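Local coordinates for protein elongation factor G (Thermus thermophilus, PDB 2DY1) that probably acts as a GTPase in the elongation stage of translation, and here holds GTP together with a magnesium ion, at residues L14-A18 with Q112-A118; Y84-V88 with H428-H432; R92-E96 with P374-P379. All coordinates share one frame. Residue numbers count along the deposited sequence, not the author numbering.

Contact 1: L14-A18 with Q112-A118; sequences LVGHA and QVGTERA. With GTP (guanosine-5'-triphosphate), chain C.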
# COMPACT_ATOMS: atom_id res chain seq x y z
N LEU A 14 -10.76 1.33 11.88
CA LEU A 14 -10.13 2.32 12.77
C LEU A 14 -8.77 2.59 12.12
O LEU A 14 -7.88 1.70 12.06
CB LEU A 14 -9.98 1.71 14.17
CG LEU A 14 -9.15 2.48 15.19
CD1 LEU A 14 -9.69 3.90 15.37
CD2 LEU A 14 -9.24 1.72 16.50
N VAL A 15 -8.60 3.82 11.64
CA VAL A 15 -7.40 4.22 10.92
C VAL A 15 -6.85 5.50 11.50
O VAL A 15 -7.49 6.13 12.34
CB VAL A 15 -7.72 4.44 9.43
CG1 VAL A 15 -8.13 3.11 8.79
CG2 VAL A 15 -8.89 5.44 9.27
N GLY A 16 -5.66 5.87 11.06
CA GLY A 16 -5.06 7.10 11.56
C GLY A 16 -3.55 6.99 11.54
O GLY A 16 -3.00 5.92 11.34
N HIS A 17 -2.87 8.11 11.73
CA HIS A 17 -1.41 8.12 11.72
C HIS A 17 -0.84 7.19 12.75
O HIS A 17 -1.43 6.93 13.81
CB HIS A 17 -0.91 9.53 12.02
CG HIS A 17 0.52 9.76 11.65
ND1 HIS A 17 0.91 10.13 10.38
CD2 HIS A 17 1.65 9.68 12.39
CE1 HIS A 17 2.23 10.26 10.35
NE2 HIS A 17 2.70 10.00 11.55
N ALA A 18 0.36 6.71 12.46
CA ALA A 18 1.05 5.82 13.36
C ALA A 18 1.13 6.41 14.77
O ALA A 18 1.50 7.58 14.94
CB ALA A 18 2.46 5.55 12.83
N GLN A 112 -2.14 14.43 10.61
CA GLN A 112 -0.81 14.15 10.09
C GLN A 112 -0.93 13.54 8.70
O GLN A 112 -2.03 13.30 8.21
CB GLN A 112 -0.06 13.21 11.04
CG GLN A 112 0.20 13.85 12.41
CD GLN A 112 0.66 12.87 13.47
OE1 GLN A 112 -0.15 12.16 14.08
NE2 GLN A 112 1.97 12.80 13.69
N VAL A 113 0.20 13.32 8.04
CA VAL A 113 0.16 12.77 6.70
C VAL A 113 -0.59 11.44 6.66
O VAL A 113 -1.39 11.21 5.76
CB VAL A 113 1.58 12.58 6.13
CG1 VAL A 113 1.51 11.90 4.77
CG2 VAL A 113 2.23 13.95 5.98
N GLY A 114 -0.36 10.59 7.66
CA GLY A 114 -1.04 9.30 7.70
C GLY A 114 -2.54 9.43 7.90
O GLY A 114 -3.31 8.55 7.49
N THR A 115 -2.95 10.51 8.55
CA THR A 115 -4.36 10.78 8.81
C THR A 115 -5.00 11.11 7.46
O THR A 115 -6.04 10.57 7.11
CB THR A 115 -4.54 12.02 9.73
OG1 THR A 115 -3.60 11.96 10.81
CG2 THR A 115 -5.95 12.06 10.28
N GLU A 116 -4.35 12.00 6.71
CA GLU A 116 -4.85 12.40 5.40
C GLU A 116 -4.95 11.23 4.43
O GLU A 116 -5.92 11.12 3.70
CB GLU A 116 -3.94 13.48 4.79
CG GLU A 116 -4.10 14.84 5.43
CD GLU A 116 -5.36 15.57 4.99
OE1 GLU A 116 -6.23 14.95 4.33
OE2 GLU A 116 -5.50 16.77 5.31
N ARG A 117 -3.94 10.36 4.43
CA ARG A 117 -3.98 9.22 3.52
C ARG A 117 -5.20 8.34 3.77
O ARG A 117 -5.89 7.94 2.83
CB ARG A 117 -2.75 8.34 3.65
CG ARG A 117 -1.40 8.95 3.32
CD ARG A 117 -0.43 7.80 3.22
NE ARG A 117 0.95 8.10 3.61
CZ ARG A 117 1.52 7.85 4.78
NH1 ARG A 117 0.83 7.29 5.73
NH2 ARG A 117 2.80 8.15 4.96
N ALA A 118 -5.45 8.01 5.03
CA ALA A 118 -6.59 7.16 5.35
C ALA A 118 -7.89 7.89 5.04
O ALA A 118 -8.84 7.30 4.52
CB ALA A 118 -6.55 6.75 6.82
PG GTP C . 0.10 2.14 15.05
O1G GTP C . 1.69 1.95 15.06
O2G GTP C . -0.60 0.70 15.07
O3G GTP C . -0.38 2.98 13.93
O3B GTP C . -0.17 2.83 16.48
PB GTP C . -1.59 2.93 17.21
O1B GTP C . -2.37 4.02 16.57
O2B GTP C . -2.22 1.58 17.27
O3A GTP C . -1.18 3.48 18.66
PA GTP C . -0.92 2.54 19.93
O1A GTP C . -2.22 2.10 20.49
O2A GTP C . 0.09 1.52 19.57
O5' GTP C . -0.27 3.57 20.99
C5' GTP C . 1.07 4.01 20.78
C4' GTP C . 1.61 4.66 22.05
O4' GTP C . 0.65 5.67 22.43
C3' GTP C . 1.63 3.64 23.19
O3' GTP C . 2.70 3.96 24.09
C2' GTP C . 0.28 3.85 23.87
O2' GTP C . 0.38 3.50 25.25
C1' GTP C . 0.21 5.38 23.77
N9 GTP C . -1.17 5.90 23.94
C8 GTP C . -2.25 5.52 23.26
N7 GTP C . -3.28 6.30 23.58
C5 GTP C . -2.86 7.18 24.48
C6 GTP C . -3.48 8.22 25.17
O6 GTP C . -4.65 8.52 24.97
N1 GTP C . -2.72 8.96 26.09
C2 GTP C . -1.37 8.65 26.30
N2 GTP C . -0.65 9.35 27.16
N3 GTP C . -0.81 7.64 25.61
C4 GTP C . -1.51 6.92 24.72
O HOH W 1 -4.02 10.56 12.96
O HOH W 2 -0.06 10.13 15.93
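Two direct bridges bind the H17 ring to the start of helix 113-124. One is polar: the backbone amide of G114 donates to the ring (G114 N to H17 ND1, 3.0 Å, 139° at the hydrogen). The other is a CH-pi contact, with Q112 CB 3.6 Å from the centroid of the H17 ring and 28° off its normal. The close approach needs glycine at 114, since a CB there would fall 2.7 Å from H17 ND1. Two waters complete the polar set. Water 1 accepts from H17 N at 3.0 Å and lies 2.6 Å from T115 OG1, the hydroxyl that also receives Q112 N (2.9 Å), the amide of the N-cap residue three positions back. Water 2 donates to A18 O at 3.1 Å and to Q112 OE1 at 2.7 Å. The 14-18 segment is where strand 9-16 runs into the P-loop (Walker A motif) of the G domain: A18 CA lies 3.2 Å from O3G of GTP, G16 O accepts from K22, and the backbone angles of G16 by themselves demand glycine. Apolar packing lies deeper, where V15 CG2 meets A118 CB at 3.6 Å. The axes of strand 14-16 and helix 113-118 approach to 7.3 Å, their N-to-C directions 133° apart, and on strand 100-106 the side chain of V103 touches both V15 and T115.

Contact 2: Y84-V88 with H428-H432; sequences YGDFV and HGELH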
# COMPACT_ATOMS: atom_id res chain seq x y z
N TYR A 84 1.25 3.09 9.59
CA TYR A 84 2.30 3.44 8.63
C TYR A 84 1.96 3.13 7.18
O TYR A 84 1.34 2.10 6.89
CB TYR A 84 3.60 2.70 8.99
CG TYR A 84 4.33 3.27 10.18
CD1 TYR A 84 4.48 2.53 11.35
CD2 TYR A 84 4.88 4.55 10.13
CE1 TYR A 84 5.17 3.03 12.45
CE2 TYR A 84 5.57 5.07 11.23
CZ TYR A 84 5.71 4.31 12.38
OH TYR A 84 6.37 4.82 13.48
N GLY A 85 2.39 4.01 6.28
CA GLY A 85 2.13 3.83 4.86
C GLY A 85 2.78 2.57 4.30
O GLY A 85 2.42 2.07 3.23
N ASP A 86 3.77 2.06 5.02
CA ASP A 86 4.41 0.82 4.63
C ASP A 86 3.38 -0.29 4.50
O ASP A 86 3.54 -1.25 3.72
CB ASP A 86 5.39 0.39 5.70
CG ASP A 86 6.56 1.32 5.82
OD1 ASP A 86 7.66 0.98 5.33
OD2 ASP A 86 6.36 2.40 6.41
N PHE A 87 2.33 -0.16 5.30
CA PHE A 87 1.29 -1.18 5.35
C PHE A 87 -0.01 -0.78 4.66
O PHE A 87 -1.10 -1.16 5.09
CB PHE A 87 1.05 -1.55 6.81
CG PHE A 87 2.34 -1.87 7.56
CD1 PHE A 87 2.71 -1.14 8.68
CD2 PHE A 87 3.19 -2.86 7.08
CE1 PHE A 87 3.93 -1.39 9.32
CE2 PHE A 87 4.41 -3.11 7.71
CZ PHE A 87 4.79 -2.37 8.83
N VAL A 88 0.14 0.00 3.59
CA VAL A 88 -0.99 0.46 2.77
C VAL A 88 -1.89 -0.72 2.37
O VAL A 88 -3.11 -0.56 2.26
CB VAL A 88 -0.47 1.19 1.51
CG1 VAL A 88 0.38 0.26 0.66
CG2 VAL A 88 -1.62 1.78 0.71
N HIS A 428 6.85 -1.38 0.05
CA HIS A 428 6.41 -0.00 0.18
C HIS A 428 7.24 0.87 1.09
O HIS A 428 6.87 2.01 1.36
CB HIS A 428 4.94 0.02 0.62
CG HIS A 428 4.00 -0.38 -0.49
ND1 HIS A 428 3.60 -1.68 -0.72
CD2 HIS A 428 3.44 0.37 -1.46
CE1 HIS A 428 2.82 -1.71 -1.79
NE2 HIS A 428 2.70 -0.48 -2.25
N GLY A 429 8.36 0.34 1.57
CA GLY A 429 9.21 1.13 2.44
C GLY A 429 10.21 0.24 3.12
O GLY A 429 10.14 -0.98 3.03
N GLU A 430 11.16 0.87 3.83
CA GLU A 430 12.18 0.13 4.56
C GLU A 430 11.56 -0.76 5.65
O GLU A 430 11.94 -1.92 5.82
CB GLU A 430 13.19 1.14 5.17
CG GLU A 430 14.37 0.47 5.86
CD GLU A 430 15.44 1.45 6.36
OE1 GLU A 430 15.22 2.67 6.31
OE2 GLU A 430 16.50 0.96 6.81
N LEU A 431 10.60 -0.22 6.40
CA LEU A 431 9.95 -0.98 7.45
C LEU A 431 9.16 -2.12 6.85
O LEU A 431 9.19 -3.25 7.35
CB LEU A 431 9.05 -0.06 8.30
CG LEU A 431 8.17 -0.78 9.34
CD1 LEU A 431 9.04 -1.51 10.37
CD2 LEU A 431 7.28 0.24 10.02
N HIS A 432 8.45 -1.84 5.75
CA HIS A 432 7.67 -2.91 5.11
C HIS A 432 8.59 -4.09 4.78
O HIS A 432 8.29 -5.24 5.12
CB HIS A 432 7.01 -2.36 3.84
CG HIS A 432 6.12 -3.36 3.15
ND1 HIS A 432 5.86 -3.30 1.80
CD2 HIS A 432 5.41 -4.41 3.63
CE1 HIS A 432 5.03 -4.28 1.47
NE2 HIS A 432 4.75 -4.97 2.57
O HOH W 3 9.70 2.63 6.20
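This contact joins the switch II region of the G domain, just before helix 88-97, to the N-terminal end of helix 430-442 in domain III. Y84, whose side chain also touches T60 of the GTP site, lays its ring carbon CD1 3.9 Å from L431 CD2. G85 O approaches H428 CB at 4.2 Å. D86 makes the main polar link: its OD1 accepts the first-turn amide of H432 (D86 OD1 to H432 N, 3.0 Å, 149°), and water 3 donates to D86 OD1 at 2.8 Å and accepts from L431 N at 3.0 Å. The carboxylate thus faces the amide-rich end of the helix. D86 OD1 lies just 3.3 Å from G429 CA, where a CB would clash, and D86 O sits over one face of the H432 ring, whose ND1 receives H428 N at 2.8 Å. F87 points its CA-to-CB bond away, yet its ring end returns to L431, with F87 CZ 3.8 Å from L431 CG. V88 closes the segment beside H428, a histidine hydrogen-bonded through NE2 to P379 O; V88 CG1 stands 3.7 Å from the centroid of the H428 ring, 8° off its normal, in a CH-pi contact.

Contact 3: R92-E96 with P374-P379; sequences RGALE and PFARLP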
# COMPACT_ATOMS: atom_id res chain seq x y z
N ARG A 92 -5.75 -0.20 3.25
CA ARG A 92 -6.80 -0.09 2.23
C ARG A 92 -7.76 -1.27 2.30
O ARG A 92 -8.97 -1.12 2.08
CB ARG A 92 -6.17 0.10 0.84
CG ARG A 92 -5.51 1.49 0.73
CD ARG A 92 -5.06 1.83 -0.66
NE ARG A 92 -4.38 3.14 -0.68
CZ ARG A 92 -4.13 3.81 -1.80
NH1 ARG A 92 -4.51 3.31 -2.96
NH2 ARG A 92 -3.50 4.98 -1.75
N GLY A 93 -7.23 -2.44 2.64
CA GLY A 93 -8.08 -3.62 2.78
C GLY A 93 -9.09 -3.44 3.91
O GLY A 93 -10.24 -3.84 3.78
N ALA A 94 -8.67 -2.85 5.03
CA ALA A 94 -9.57 -2.64 6.17
C ALA A 94 -10.67 -1.65 5.79
O ALA A 94 -11.82 -1.86 6.14
CB ALA A 94 -8.80 -2.12 7.39
N LEU A 95 -10.31 -0.60 5.06
CA LEU A 95 -11.31 0.38 4.65
C LEU A 95 -12.29 -0.25 3.66
O LEU A 95 -13.50 -0.01 3.73
CB LEU A 95 -10.62 1.64 4.07
CG LEU A 95 -9.97 2.50 5.18
CD1 LEU A 95 -8.97 3.46 4.57
CD2 LEU A 95 -11.05 3.24 5.98
N GLU A 96 -11.77 -1.06 2.74
CA GLU A 96 -12.63 -1.77 1.76
C GLU A 96 -13.67 -2.62 2.46
O GLU A 96 -14.82 -2.74 2.01
CB GLU A 96 -11.81 -2.76 0.94
CG GLU A 96 -11.20 -2.29 -0.30
CD GLU A 96 -10.86 -3.48 -1.17
OE1 GLU A 96 -10.29 -3.28 -2.24
OE2 GLU A 96 -11.19 -4.63 -0.78
N PRO A 374 -17.07 -2.99 -3.09
CA PRO A 374 -16.08 -1.97 -2.72
C PRO A 374 -14.69 -2.37 -3.19
O PRO A 374 -14.32 -3.55 -3.13
CB PRO A 374 -16.16 -1.94 -1.19
CG PRO A 374 -17.59 -2.39 -0.90
CD PRO A 374 -17.80 -3.49 -1.91
N PHE A 375 -13.91 -1.42 -3.67
CA PHE A 375 -12.58 -1.75 -4.15
C PHE A 375 -11.65 -0.58 -3.96
O PHE A 375 -11.95 0.55 -4.37
CB PHE A 375 -12.62 -2.10 -5.65
CG PHE A 375 -11.32 -2.63 -6.18
CD1 PHE A 375 -11.03 -3.98 -6.08
CD2 PHE A 375 -10.35 -1.77 -6.69
CE1 PHE A 375 -9.79 -4.48 -6.48
CE2 PHE A 375 -9.10 -2.26 -7.10
CZ PHE A 375 -8.83 -3.60 -6.99
N ALA A 376 -10.51 -0.85 -3.33
CA ALA A 376 -9.49 0.16 -3.13
C ALA A 376 -8.23 -0.40 -3.76
O ALA A 376 -7.68 -1.42 -3.30
CB ALA A 376 -9.27 0.45 -1.64
N ARG A 377 -7.78 0.25 -4.83
CA ARG A 377 -6.59 -0.14 -5.56
C ARG A 377 -5.35 0.03 -4.69
O ARG A 377 -5.28 0.98 -3.92
CB ARG A 377 -6.46 0.76 -6.80
CG ARG A 377 -5.38 0.38 -7.79
CD ARG A 377 -5.21 1.50 -8.82
NE ARG A 377 -4.67 2.69 -8.18
CZ ARG A 377 -3.37 2.92 -8.05
NH1 ARG A 377 -2.48 2.06 -8.54
NH2 ARG A 377 -2.96 4.00 -7.41
N LEU A 378 -4.40 -0.90 -4.79
CA LEU A 378 -3.14 -0.75 -4.06
C LEU A 378 -2.11 -0.16 -5.03
O LEU A 378 -1.98 -0.62 -6.17
CB LEU A 378 -2.62 -2.09 -3.56
CG LEU A 378 -3.47 -2.88 -2.56
CD1 LEU A 378 -2.64 -4.03 -2.04
CD2 LEU A 378 -3.89 -2.00 -1.40
N PRO A 379 -1.39 0.89 -4.60
CA PRO A 379 -0.37 1.51 -5.46
C PRO A 379 0.74 0.46 -5.60
O PRO A 379 0.96 -0.32 -4.68
CB PRO A 379 0.11 2.70 -4.63
CG PRO A 379 -1.02 2.96 -3.65
CD PRO A 379 -1.49 1.58 -3.31
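Two hydrogen bonds fix the backbone of 374-379 to side chains one turn apart on helix 88-97. The amide of A376 donates to the E96 carboxylate (A376 N to E96 OE1, 2.7 Å, nearly straight at 172°), and the R92 guanidinium donates to a carbonyl (R92 NH1 to R377 O, 2.6 Å, 146°). E96 has a second partner in K287, which forms a salt bridge with its OE2 and also donates to P374 O. Around these bonds the chain packs closely. E96 OE1 lies over one face of the F375 ring, 4.0 Å from F375 CD1, and P379 CD sits over a face of the guanidinium, 3.5 Å from R92 NH1. Farther out the contacts are apolar: A376 CB touches E96 CG at 3.6 Å and R92 CB at 4.0 Å, and L378 CD2 reaches R92 CB at 3.8 Å. P374 CB makes van der Waals contact with the carbonyl E96 O (3.6 Å). The irregular segment 374-379 is the connection from the last strand of domain II, 361-363, to the first of domain III, 383-389, so the helix holds the interdomain linker against the G domain. Because the helix supplies both charged groups and the linker only a backbone amide and a carbonyl, the two bonds do not depend on linker side-chain chemistry; the CA-to-CB bonds of F375 and R377 point away.

In the fold
From the N terminus, strand 9-16 and the start of the P-loop come first, followed by 84-88, 92-96 and then 112-118, where contact 1 closes its loop inside the G domain. Much later 374-379 closes contact 3, and 428-432 closes contact 2, so contact 3 nests within contact 2 while contact 1 crosses both. Contact 1 joins the central sheet and nucleotide site to helix 113-124; contact 2 ties the switch II loop leading into helix 88-97 to domain III, and contact 3 ties the body of that helix to the linker leading there. They meet directly: A18 packs on Y84, L95 on V15, and V88 on L378.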